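Local coordinates for lipase-esterase related protein (Clostridium acetobutylicum, PDB 3E0X), which is of unknown function but is probably a hydrolase of the alpha/beta-hydrolase fold, with ortho-xylene bound in a pocket of the crystal structure, at residues K37-E40 and D41-C44; D122-K126 and D127-K131; N139-L142 and L143-I146; H227-L230 and V231-K235. One frame throughout, in Å; residues are numbered along the deposited sequence. Where two conformers were deposited one is given.

Contact 1: residues K37-E40 and D41-C44; sequences KYLE and DYNC
Leu39 and Tyr42 are the first and last residues of a type I beta turn that leads into strand 43-47 of the alpha/beta-hydrolase sheet, and their side chains meet at an angle across it. One branch of the leucine does the touching: in the modelled conformer of the tyrosine, its CD2 sits at the edge of the ring, close to the ring plane, 3.5 Å from Tyr42 CE2. The phenol is therefore met on its rim by a methyl group and not covered by it, though Tyr42 has a second conformer and the ring contact is less certain for that. The turn itself closes through Tyr42 N, which donates to Leu39 O at 3.1 Å. Water 1 accepts from Asp41 N at 3.1 Å and gives a weak bond back to Tyr38 O, so a second backbone N-H of the turn is satisfied by solvent. Strand 18-22 lies against the apolar side, where Leu39 touches Leu19 and Phe21. Past the turn, Cys44 sends its sulfur back: chi1 of -63° sets SG beside the cysteine's own backbone N, and SG comes to rest 3.3 Å from Leu39 O and 4.2 Å from Leu39 CB.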
loop_
_atom_site.group_PDB
_atom_site.type_symbol
_atom_site.label_atom_id
_atom_site.label_comp_id
_atom_site.label_asym_id
_atom_site.label_seq_id
_atom_site.Cartn_x
_atom_site.Cartn_y
_atom_site.Cartn_z
ATOM N N LYS A 37 -4.573 14.916 -1.156
ATOM C CA LYS A 37 -5.008 16.244 -1.609
ATOM C C LYS A 37 -5.998 16.216 -2.790
ATOM O O LYS A 37 -6.728 17.197 -3.020
ATOM C CB LYS A 37 -3.795 17.126 -1.959
ATOM C CG LYS A 37 -2.845 17.364 -0.804
ATOM C CD LYS A 37 -1.643 18.164 -1.303
ATOM C CE LYS A 37 -0.741 18.576 -0.160
ATOM N NZ LYS A 37 0.430 19.313 -0.688
ATOM N N TYR A 38 -6.033 15.107 -3.533
ATOM C CA TYR A 38 -6.829 15.002 -4.768
ATOM C C TYR A 38 -8.054 14.109 -4.569
ATOM O O TYR A 38 -8.821 13.859 -5.505
ATOM C CB TYR A 38 -5.946 14.499 -5.938
ATOM C CG TYR A 38 -4.744 15.404 -6.133
ATOM C CD1 TYR A 38 -4.871 16.604 -6.841
ATOM C CD2 TYR A 38 -3.506 15.105 -5.559
ATOM C CE1 TYR A 38 -3.770 17.483 -6.986
ATOM C CE2 TYR A 38 -2.413 15.977 -5.698
ATOM C CZ TYR A 38 -2.561 17.160 -6.414
ATOM O OH TYR A 38 -1.502 18.037 -6.589
ATOM N N LEU A 39 -8.243 13.668 -3.328
ATOM C CA LEU A 39 -9.336 12.738 -2.997
ATOM C C LEU A 39 -10.257 13.293 -1.910
ATOM O O LEU A 39 -10.904 12.537 -1.163
ATOM C CB LEU A 39 -8.745 11.390 -2.594
ATOM C CG LEU A 39 -8.022 10.679 -3.745
ATOM C CD1 LEU A 39 -7.204 9.478 -3.273
ATOM C CD2 LEU A 39 -9.040 10.274 -4.830
ATOM N N GLU A 40 -10.326 14.623 -1.837
ATOM C CA GLU A 40 -11.048 15.329 -0.770
ATOM C C GLU A 40 -12.548 15.162 -0.802
ATOM O O GLU A 40 -13.218 15.434 0.208
ATOM C CB GLU A 40 -10.677 16.817 -0.790
ATOM C CG GLU A 40 -9.355 17.065 -0.155
ATOM C CD GLU A 40 -9.070 18.531 0.035
ATOM O OE1 GLU A 40 -10.034 19.302 0.259
ATOM O OE2 GLU A 40 -7.872 18.893 -0.028
ATOM N N ASP A 41 -13.088 14.680 -1.918
ATOM C CA ASP A 41 -14.529 14.465 -2.035
ATOM C C ASP A 41 -14.967 13.147 -1.397
ATOM O O ASP A 41 -16.172 12.847 -1.315
ATOM C CB ASP A 41 -14.986 14.504 -3.508
ATOM C CG ASP A 41 -15.099 15.932 -4.060
ATOM O OD1 ASP A 41 -15.345 16.862 -3.269
ATOM O OD2 ASP A 41 -14.957 16.130 -5.291
ATOM N N TYR A 42 -13.986 12.358 -0.961
ATOM C CA TYR A 42 -14.259 11.049 -0.375
ATOM C C TYR A 42 -13.960 11.011 1.113
ATOM O O TYR A 42 -13.293 11.891 1.653
ATOM C CB TYR A 42 -13.428 10.002 -1.090
ATOM C CG TYR A 42 -13.544 10.076 -2.591
ATOM C CD1 TYR A 42 -14.787 9.989 -3.226
ATOM C CD2 TYR A 42 -12.414 10.249 -3.383
ATOM C CE1 TYR A 42 -14.897 10.059 -4.613
ATOM C CE2 TYR A 42 -12.508 10.314 -4.761
ATOM C CZ TYR A 42 -13.745 10.218 -5.373
ATOM O OH TYR A 42 -13.787 10.279 -6.745
ATOM N N ASN A 43 -14.486 9.990 1.789
ATOM C CA ASN A 43 -14.297 9.832 3.216
ATOM C C ASN A 43 -12.987 9.072 3.387
ATOM O O ASN A 43 -12.952 7.866 3.178
ATOM C CB ASN A 43 -15.484 9.069 3.810
ATOM C CG ASN A 43 -15.318 8.795 5.280
ATOM O OD1 ASN A 43 -14.781 9.623 6.016
ATOM N ND2 ASN A 43 -15.784 7.626 5.723
ATOM N N CYS A 44 -11.910 9.784 3.724
ATOM C CA CYS A 44 -10.563 9.200 3.682
ATOM C C CYS A 44 -10.072 8.811 5.066
ATOM O O CYS A 44 -10.013 9.644 5.994
ATOM C CB CYS A 44 -9.565 10.186 3.057
ATOM S SG CYS A 44 -9.902 10.622 1.330
HETATM O O HOH W 1 -12.073 14.015 -4.733
#

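Contact 2: residues D122-K126 and D127-K131; sequences DKLDK and DFMEK
Asp125 caps the start of helix 126-133 from the N-cap position, its carboxylate reaching forward over the first turn to take the N-H of Phe128. That bond, Phe128 N to Asp125 OD2, is 2.9 Å long and close to straight at 163°, and it uses the anti lone pair of OD2, the one facing away from OD1. Having CG trans to the aspartate's own backbone N (chi1 -176°) is what brings OD2 to the helix. It also lies 3.2 Å from Asp127 N. The negative group at the amino end probably gains from the helix dipole as well. The backbone oxygen of the same residue serves the next donor: Met129 N reaches Asp125 O at 2.9 Å. One step on, Glu130 N bonds to Lys126 O, also at 2.9 Å. Lys126 bends at chi2 and carries its amino group back to the preceding loop, where NZ makes a weak bond to Asp122 O. Lys131 NZ forms a salt bridge with Asp138 OD2. Leu124, just before the cap, and Met129, a selenomethionine, form the hydrophobic staple that accompanies it, their side chains at a slant to each other with Leu124 CB 3.7 Å from Met129 CG.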
loop_
_atom_site.group_PDB
_atom_site.type_symbol
_atom_site.label_atom_id
_atom_site.label_comp_id
_atom_site.label_asym_id
_atom_site.label_seq_id
_atom_site.Cartn_x
_atom_site.Cartn_y
_atom_site.Cartn_z
ATOM N N ASP A 122 9.031 -11.828 -6.199
ATOM C CA ASP A 122 10.065 -12.857 -6.367
ATOM C C ASP A 122 11.325 -12.408 -7.084
ATOM O O ASP A 122 12.294 -13.157 -7.120
ATOM C CB ASP A 122 9.458 -14.085 -7.056
ATOM C CG ASP A 122 8.805 -13.741 -8.369
ATOM O OD1 ASP A 122 7.836 -12.976 -8.346
ATOM O OD2 ASP A 122 9.262 -14.205 -9.437
ATOM N N LYS A 123 11.311 -11.202 -7.646
ATOM C CA LYS A 123 12.459 -10.720 -8.394
ATOM C C LYS A 123 13.197 -9.561 -7.710
ATOM O O LYS A 123 14.052 -8.920 -8.324
ATOM C CB LYS A 123 12.077 -10.376 -9.834
ATOM C CG LYS A 123 11.648 -11.585 -10.642
ATOM C CD LYS A 123 11.616 -11.290 -12.103
ATOM C CE LYS A 123 11.044 -12.499 -12.857
ATOM N NZ LYS A 123 10.816 -12.165 -14.292
ATOM N N LEU A 124 12.902 -9.333 -6.436
ATOM C CA LEU A 124 13.617 -8.309 -5.680
ATOM C C LEU A 124 15.121 -8.485 -5.848
ATOM O O LEU A 124 15.645 -9.596 -5.769
ATOM C CB LEU A 124 13.244 -8.373 -4.205
ATOM C CG LEU A 124 11.848 -7.840 -3.839
ATOM C CD1 LEU A 124 11.423 -8.273 -2.440
ATOM C CD2 LEU A 124 11.743 -6.314 -3.969
ATOM N N ASP A 125 15.809 -7.363 -6.054
ATOM C CA ASP A 125 17.234 -7.405 -6.377
ATOM C C ASP A 125 18.003 -8.283 -5.378
ATOM O O ASP A 125 17.914 -8.096 -4.151
ATOM C CB ASP A 125 17.809 -5.978 -6.367
ATOM C CG ASP A 125 19.260 -5.947 -6.781
ATOM O OD1 ASP A 125 19.531 -5.876 -8.008
ATOM O OD2 ASP A 125 20.144 -5.978 -5.886
ATOM N N LYS A 126 18.748 -9.257 -5.898
ATOM C CA LYS A 126 19.365 -10.249 -5.053
ATOM C C LYS A 126 20.418 -9.653 -4.143
ATOM O O LYS A 126 20.475 -10.008 -2.975
ATOM C CB LYS A 126 19.985 -11.399 -5.871
ATOM C CG LYS A 126 19.010 -12.142 -6.804
ATOM C CD LYS A 126 17.704 -12.562 -6.130
ATOM C CE LYS A 126 16.712 -13.048 -7.207
ATOM N NZ LYS A 126 15.403 -13.558 -6.685
ATOM N N ASP A 127 21.257 -8.763 -4.672
ATOM C CA ASP A 127 22.294 -8.146 -3.841
ATOM C C ASP A 127 21.656 -7.293 -2.716
ATOM O O ASP A 127 22.096 -7.303 -1.564
ATOM C CB ASP A 127 23.220 -7.273 -4.709
ATOM C CG ASP A 127 24.212 -8.080 -5.537
ATOM O OD1 ASP A 127 24.327 -9.320 -5.381
ATOM O OD2 ASP A 127 24.891 -7.432 -6.354
ATOM N N PHE A 128 20.632 -6.525 -3.078
ATOM C CA PHE A 128 19.893 -5.714 -2.112
ATOM C C PHE A 128 19.304 -6.573 -0.992
ATOM O O PHE A 128 19.435 -6.242 0.190
ATOM C CB PHE A 128 18.800 -4.949 -2.842
ATOM C CG PHE A 128 17.950 -4.076 -1.963
ATOM C CD1 PHE A 128 18.496 -2.992 -1.294
ATOM C CD2 PHE A 128 16.583 -4.305 -1.869
ATOM C CE1 PHE A 128 17.726 -2.170 -0.531
ATOM C CE2 PHE A 128 15.775 -3.475 -1.076
ATOM C CZ PHE A 128 16.349 -2.390 -0.410
HETATM N N MSE A 129 18.629 -7.656 -1.365
HETATM C CA MSE A 129 18.019 -8.515 -0.366
HETATM C C MSE A 129 19.043 -9.266 0.465
HETATM O O MSE A 129 18.806 -9.525 1.637
HETATM C CB MSE A 129 17.003 -9.467 -0.988
HETATM C CG MSE A 129 15.785 -8.735 -1.574
HETATM SE SE MSE A 129 14.879 -7.628 -0.222
HETATM C CE MSE A 129 14.473 -9.041 1.069
ATOM N N GLU A 130 20.187 -9.627 -0.117
ATOM C CA GLU A 130 21.279 -10.227 0.668
ATOM C C GLU A 130 21.690 -9.280 1.788
ATOM O O GLU A 130 21.882 -9.689 2.929
ATOM C CB GLU A 130 22.490 -10.549 -0.219
ATOM C CG GLU A 130 23.685 -11.133 0.536
ATOM C CD GLU A 130 23.568 -12.639 0.786
ATOM O OE1 GLU A 130 22.853 -13.323 0.017
ATOM O OE2 GLU A 130 24.206 -13.141 1.738
ATOM N N LYS A 131 21.852 -8.008 1.437
ATOM C CA LYS A 131 22.177 -7.003 2.458
ATOM C C LYS A 131 21.106 -6.955 3.539
ATOM O O LYS A 131 21.434 -6.908 4.727
ATOM C CB LYS A 131 22.398 -5.612 1.850
ATOM C CG LYS A 131 23.629 -5.565 0.933
ATOM C CD LYS A 131 23.645 -4.320 0.060
ATOM C CE LYS A 131 24.696 -4.409 -1.062
ATOM N NZ LYS A 131 24.645 -3.231 -1.956
#

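Contact 3: residues N139-L142 and L143-I146; sequences NNYL and LECI. With OXE (ortho-xylene), chain C.
The ortho-xylene pocket has part of its wall in helix 139-146, and Leu142 is the residue of this helix that lines it. The leucine CG stands trans to its backbone N (chi1 -170°), and this directs CD1 at the ligand ring, 2.9 Å from C5 of the ortho-xylene. That is very short for two carbons, and since Leu142 was modelled in two conformers the exact value is doubtful. One turn later Ile146 also approaches, its CG2 4.0 Å from the same C5. Within the helix, Tyr141 and Cys145 form a sulfur-aromatic pair. Cys145 SG lies over one face of the phenol ring, 3.7 Å from its centroid and 30° off the normal, displaced toward CE2. Beside them the carboxylate of Glu144 stands steeply to the Tyr141 ring, the two planes 75° apart. Glu144 OE1 takes a bond from water 2 at 2.9 Å, and the same water accepts from Asn140 ND2, joining two polar side chains one turn apart. Toward helix 152-158, Leu143 lays CD1 against the amide of Asn139, 3.7 Å from Asn139 ND2, and both residues touch Phe158. The four backbone bonds from residues 143-146 to 139-142 hold these side chains in their relative positions. Asp138 OD1 accepts from Tyr141 N near the helix start. The chemistry is thus divided: carbon contacts alone, from Leu142 and Ile146, face the aromatic ligand, which suits an apolar guest, while the water-bridged amide and carboxylate keep their polar ends with solvent.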
loop_
_atom_site.group_PDB
_atom_site.type_symbol
_atom_site.label_atom_id
_atom_site.label_comp_id
_atom_site.label_asym_id
_atom_site.label_seq_id
_atom_site.Cartn_x
_atom_site.Cartn_y
_atom_site.Cartn_z
ATOM N N ASN A 139 20.726 2.407 1.327
ATOM C CA ASN A 139 20.015 3.646 1.034
ATOM C C ASN A 139 20.218 4.124 -0.407
ATOM O O ASN A 139 19.318 4.724 -0.997
ATOM C CB ASN A 139 20.440 4.771 1.977
ATOM C CG ASN A 139 19.424 5.894 2.038
ATOM O OD1 ASN A 139 18.226 5.637 2.122
ATOM N ND2 ASN A 139 19.892 7.139 2.000
ATOM N N ASN A 140 21.385 3.850 -0.984
ATOM C CA ASN A 140 21.607 4.200 -2.384
ATOM C C ASN A 140 20.588 3.506 -3.275
ATOM O O ASN A 140 19.996 4.125 -4.182
ATOM C CB ASN A 140 23.026 3.854 -2.832
ATOM C CG ASN A 140 23.289 4.241 -4.282
ATOM O OD1 ASN A 140 23.385 5.426 -4.606
ATOM N ND2 ASN A 140 23.405 3.238 -5.160
ATOM N N TYR A 141 20.334 2.225 -2.999
ATOM C CA TYR A 141 19.389 1.483 -3.823
ATOM C C TYR A 141 17.970 1.976 -3.560
ATOM O O TYR A 141 17.197 2.130 -4.507
ATOM C CB TYR A 141 19.483 -0.026 -3.564
ATOM C CG TYR A 141 18.615 -0.822 -4.510
ATOM C CD1 TYR A 141 18.998 -0.972 -5.827
ATOM C CD2 TYR A 141 17.421 -1.416 -4.088
ATOM C CE1 TYR A 141 18.237 -1.686 -6.726
ATOM C CE2 TYR A 141 16.617 -2.151 -4.991
ATOM C CZ TYR A 141 17.045 -2.266 -6.304
ATOM O OH TYR A 141 16.284 -2.988 -7.205
ATOM N N LEU A 142 17.636 2.260 -2.302
ATOM C CA LEU A 142 16.305 2.773 -2.001
ATOM C C LEU A 142 16.045 4.077 -2.767
ATOM O O LEU A 142 14.987 4.270 -3.378
ATOM C CB LEU A 142 16.159 2.983 -0.502
ATOM C CG LEU A 142 14.762 3.288 -0.009
ATOM C CD1 LEU A 142 13.814 2.180 -0.438
ATOM C CD2 LEU A 142 14.803 3.405 1.490
ATOM N N LEU A 143 17.037 4.975 -2.762
ATOM C CA LEU A 143 16.885 6.228 -3.453
ATOM C C LEU A 143 16.717 5.984 -4.955
ATOM O O LEU A 143 15.959 6.694 -5.628
ATOM C CB LEU A 143 18.082 7.150 -3.161
ATOM C CG LEU A 143 18.026 7.824 -1.788
ATOM C CD1 LEU A 143 19.395 8.393 -1.426
ATOM C CD2 LEU A 143 16.977 8.930 -1.800
ATOM N N GLU A 144 17.445 5.014 -5.502
ATOM C CA GLU A 144 17.324 4.714 -6.921
ATOM C C GLU A 144 15.898 4.254 -7.230
ATOM O O GLU A 144 15.298 4.653 -8.244
ATOM C CB GLU A 144 18.355 3.653 -7.341
ATOM C CG GLU A 144 18.395 3.410 -8.833
ATOM C CD GLU A 144 19.415 2.350 -9.232
ATOM O OE1 GLU A 144 20.104 1.787 -8.336
ATOM O OE2 GLU A 144 19.520 2.084 -10.458
ATOM N N CYS A 145 15.337 3.465 -6.317
ATOM C CA CYS A 145 13.993 2.912 -6.528
ATOM C C CYS A 145 12.920 3.979 -6.517
ATOM O O CYS A 145 11.908 3.871 -7.208
ATOM C CB CYS A 145 13.667 1.839 -5.492
ATOM S SG CYS A 145 14.607 0.307 -5.745
ATOM N N ILE A 146 13.111 5.008 -5.710
ATOM C CA ILE A 146 12.095 6.066 -5.645
ATOM C C ILE A 146 12.335 7.155 -6.676
ATOM O O ILE A 146 11.513 8.060 -6.820
ATOM C CB ILE A 146 11.908 6.674 -4.215
ATOM C CG1 ILE A 146 13.134 7.515 -3.822
ATOM C CG2 ILE A 146 11.560 5.554 -3.217
ATOM C CD1 ILE A 146 12.813 8.905 -3.315
HETATM C C1 OXE C . 9.159 1.219 -0.251
HETATM C C2 OXE C . 8.363 2.254 0.446
HETATM C C3 OXE C . 8.919 3.505 0.707
HETATM C C4 OXE C . 10.228 3.758 0.282
HETATM C C5 OXE C . 10.994 2.784 -0.369
HETATM C C6 OXE C . 10.464 1.513 -0.653
HETATM C "C1'" OXE C . 8.524 -0.117 -0.544
HETATM C "C2'" OXE C . 6.966 1.938 0.883
HETATM O O HOH W 2 22.588 3.238 -8.135
#

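Contact 4: residues H227-L230 and V231-K235; sequences HFLL and VVNAK. With OXE (ortho-xylene), chain C.
Phe228 O is gripped by two backbone donors at once, Val231 N at 2.8 Å and Val232 N at 2.9 Å. They reach it differently. The N-H of Val232 comes in nearly straight at 171° and close to the line of the carbonyl bond, whereas that of Val231 arrives well above the carbonyl plane. Together they fasten the first turn of the short helix 229-232, with Phe228 at its N-cap position. The side chains of Phe228 and Val231 run alongside each other, and Val231 CG2 makes a CH-pi contact over one face of the phenyl ring, 4.3 Å from the centroid. Further on, Asn233 N bonds to Leu229 O, and Leu229 CD1 packs 3.9 Å from Asn233 CB. Asn233 is also the N-cap of helix 234-242, its OD1 accepting from Gly236 N. At the other end His227 meets the ligand: NE2 is 3.0 Å from the methyl C1' of ortho-xylene at the ring edge, an unusually close approach whose exact value is doubtful. His227 ND1 bonds to Glu199 OE1, and its side chain touches Ser92 of a GxSxG sequence. A histidine placed beside such a serine is consistent with the active site of an alpha/beta hydrolase.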
loop_
_atom_site.group_PDB
_atom_site.type_symbol
_atom_site.label_atom_id
_atom_site.label_comp_id
_atom_site.label_asym_id
_atom_site.label_seq_id
_atom_site.Cartn_x
_atom_site.Cartn_y
_atom_site.Cartn_z
ATOM N N HIS A 227 9.022 4.330 -7.815
ATOM C CA HIS A 227 8.255 3.884 -6.646
ATOM C C HIS A 227 7.584 5.052 -5.903
ATOM O O HIS A 227 6.727 4.838 -5.026
ATOM C CB HIS A 227 9.140 3.043 -5.718
ATOM C CG HIS A 227 8.378 2.134 -4.818
ATOM N ND1 HIS A 227 7.493 1.194 -5.292
ATOM C CD2 HIS A 227 8.413 1.985 -3.473
ATOM C CE1 HIS A 227 6.978 0.535 -4.266
ATOM N NE2 HIS A 227 7.523 0.993 -3.153
ATOM N N PHE A 228 7.980 6.280 -6.248
ATOM C CA PHE A 228 7.339 7.470 -5.675
ATOM C C PHE A 228 6.295 8.068 -6.615
ATOM O O PHE A 228 5.941 9.230 -6.484
ATOM C CB PHE A 228 8.388 8.508 -5.237
ATOM C CG PHE A 228 8.630 8.544 -3.742
ATOM C CD1 PHE A 228 8.382 7.435 -2.924
ATOM C CD2 PHE A 228 9.177 9.693 -3.167
ATOM C CE1 PHE A 228 8.656 7.489 -1.552
ATOM C CE2 PHE A 228 9.437 9.765 -1.807
ATOM C CZ PHE A 228 9.186 8.669 -0.987
ATOM N N LEU A 229 5.770 7.252 -7.525
ATOM C CA LEU A 229 4.650 7.662 -8.376
ATOM C C LEU A 229 3.556 8.355 -7.563
ATOM O O LEU A 229 3.022 9.371 -7.992
ATOM C CB LEU A 229 4.061 6.435 -9.080
ATOM C CG LEU A 229 2.842 6.647 -9.975
ATOM C CD1 LEU A 229 3.169 7.523 -11.197
ATOM C CD2 LEU A 229 2.268 5.284 -10.421
ATOM N N LEU A 230 3.237 7.818 -6.384
ATOM C CA LEU A 230 2.125 8.364 -5.561
ATOM C C LEU A 230 2.431 9.742 -4.967
ATOM O O LEU A 230 1.534 10.376 -4.378
ATOM C CB LEU A 230 1.733 7.394 -4.416
ATOM C CG LEU A 230 2.596 7.391 -3.131
ATOM C CD1 LEU A 230 1.921 6.535 -2.061
ATOM C CD2 LEU A 230 4.059 6.972 -3.314
ATOM N N VAL A 231 3.708 10.149 -5.041
ATOM C CA VAL A 231 4.148 11.444 -4.532
ATOM C C VAL A 231 4.350 12.420 -5.691
ATOM O O VAL A 231 3.809 13.536 -5.671
ATOM C CB VAL A 231 5.468 11.298 -3.729
ATOM C CG1 VAL A 231 6.172 12.645 -3.586
ATOM C CG2 VAL A 231 5.174 10.687 -2.388
ATOM N N VAL A 232 5.087 11.999 -6.715
ATOM C CA VAL A 232 5.414 12.911 -7.818
ATOM C C VAL A 232 4.288 13.047 -8.846
ATOM O O VAL A 232 4.248 14.032 -9.602
ATOM C CB VAL A 232 6.736 12.537 -8.528
ATOM C CG1 VAL A 232 7.870 12.527 -7.520
ATOM C CG2 VAL A 232 6.641 11.189 -9.225
ATOM N N ASN A 233 3.397 12.060 -8.892
ATOM C CA ASN A 233 2.225 12.172 -9.768
ATOM C C ASN A 233 0.976 11.796 -8.995
ATOM O O ASN A 233 0.151 11.003 -9.453
ATOM C CB ASN A 233 2.373 11.314 -11.045
ATOM C CG ASN A 233 1.393 11.727 -12.148
ATOM O OD1 ASN A 233 0.557 12.628 -11.952
ATOM N ND2 ASN A 233 1.532 11.112 -13.336
ATOM N N ALA A 234 0.856 12.378 -7.811
ATOM C CA ALA A 234 -0.326 12.136 -6.982
ATOM C C ALA A 234 -1.615 12.502 -7.721
ATOM O O ALA A 234 -2.630 11.809 -7.600
ATOM C CB ALA A 234 -0.227 12.917 -5.694
ATOM N N LYS A 235 -1.591 13.587 -8.484
ATOM C CA LYS A 235 -2.788 14.014 -9.211
ATOM C C LYS A 235 -3.206 12.951 -10.228
ATOM O O LYS A 235 -4.387 12.624 -10.337
ATOM C CB LYS A 235 -2.545 15.360 -9.888
ATOM C CG LYS A 235 -3.770 15.932 -10.589
ATOM C CD LYS A 235 -3.456 17.269 -11.281
ATOM C CE LYS A 235 -4.752 17.887 -11.783
ATOM N NZ LYS A 235 -4.554 19.087 -12.653
HETATM C C1 OXE C . 9.159 1.219 -0.251
HETATM C C2 OXE C . 8.363 2.254 0.446
HETATM C C3 OXE C . 8.919 3.505 0.707
HETATM C C4 OXE C . 10.228 3.758 0.282
HETATM C C5 OXE C . 10.994 2.784 -0.369
HETATM C C6 OXE C . 10.464 1.513 -0.653
HETATM C "C1'" OXE C . 8.524 -0.117 -0.544
HETATM C "C2'" OXE C . 6.966 1.938 0.883
#

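In the fold
Contacts 3 and 4 share the ortho-xylene: Leu142 of contact 3 and His227 of contact 4 both line its pocket. They also touch directly, Cys145 O lying 3.0 Å from His227 N in a probable hydrogen bond. Contact 2 packs against contact 3, on the helix that precedes it in the chain; Phe128 CD1 lies 3.4 Å from Tyr141 CD2, and the Phe128 side chain is about 7 Å from the ligand. Contact 1 lies on the opposite side of the chain's centre from contact 2, their centres about 36 Å apart. It is joined to contact 4 instead, through Tyr38 CE2, 3.8 Å from Ala234 CB.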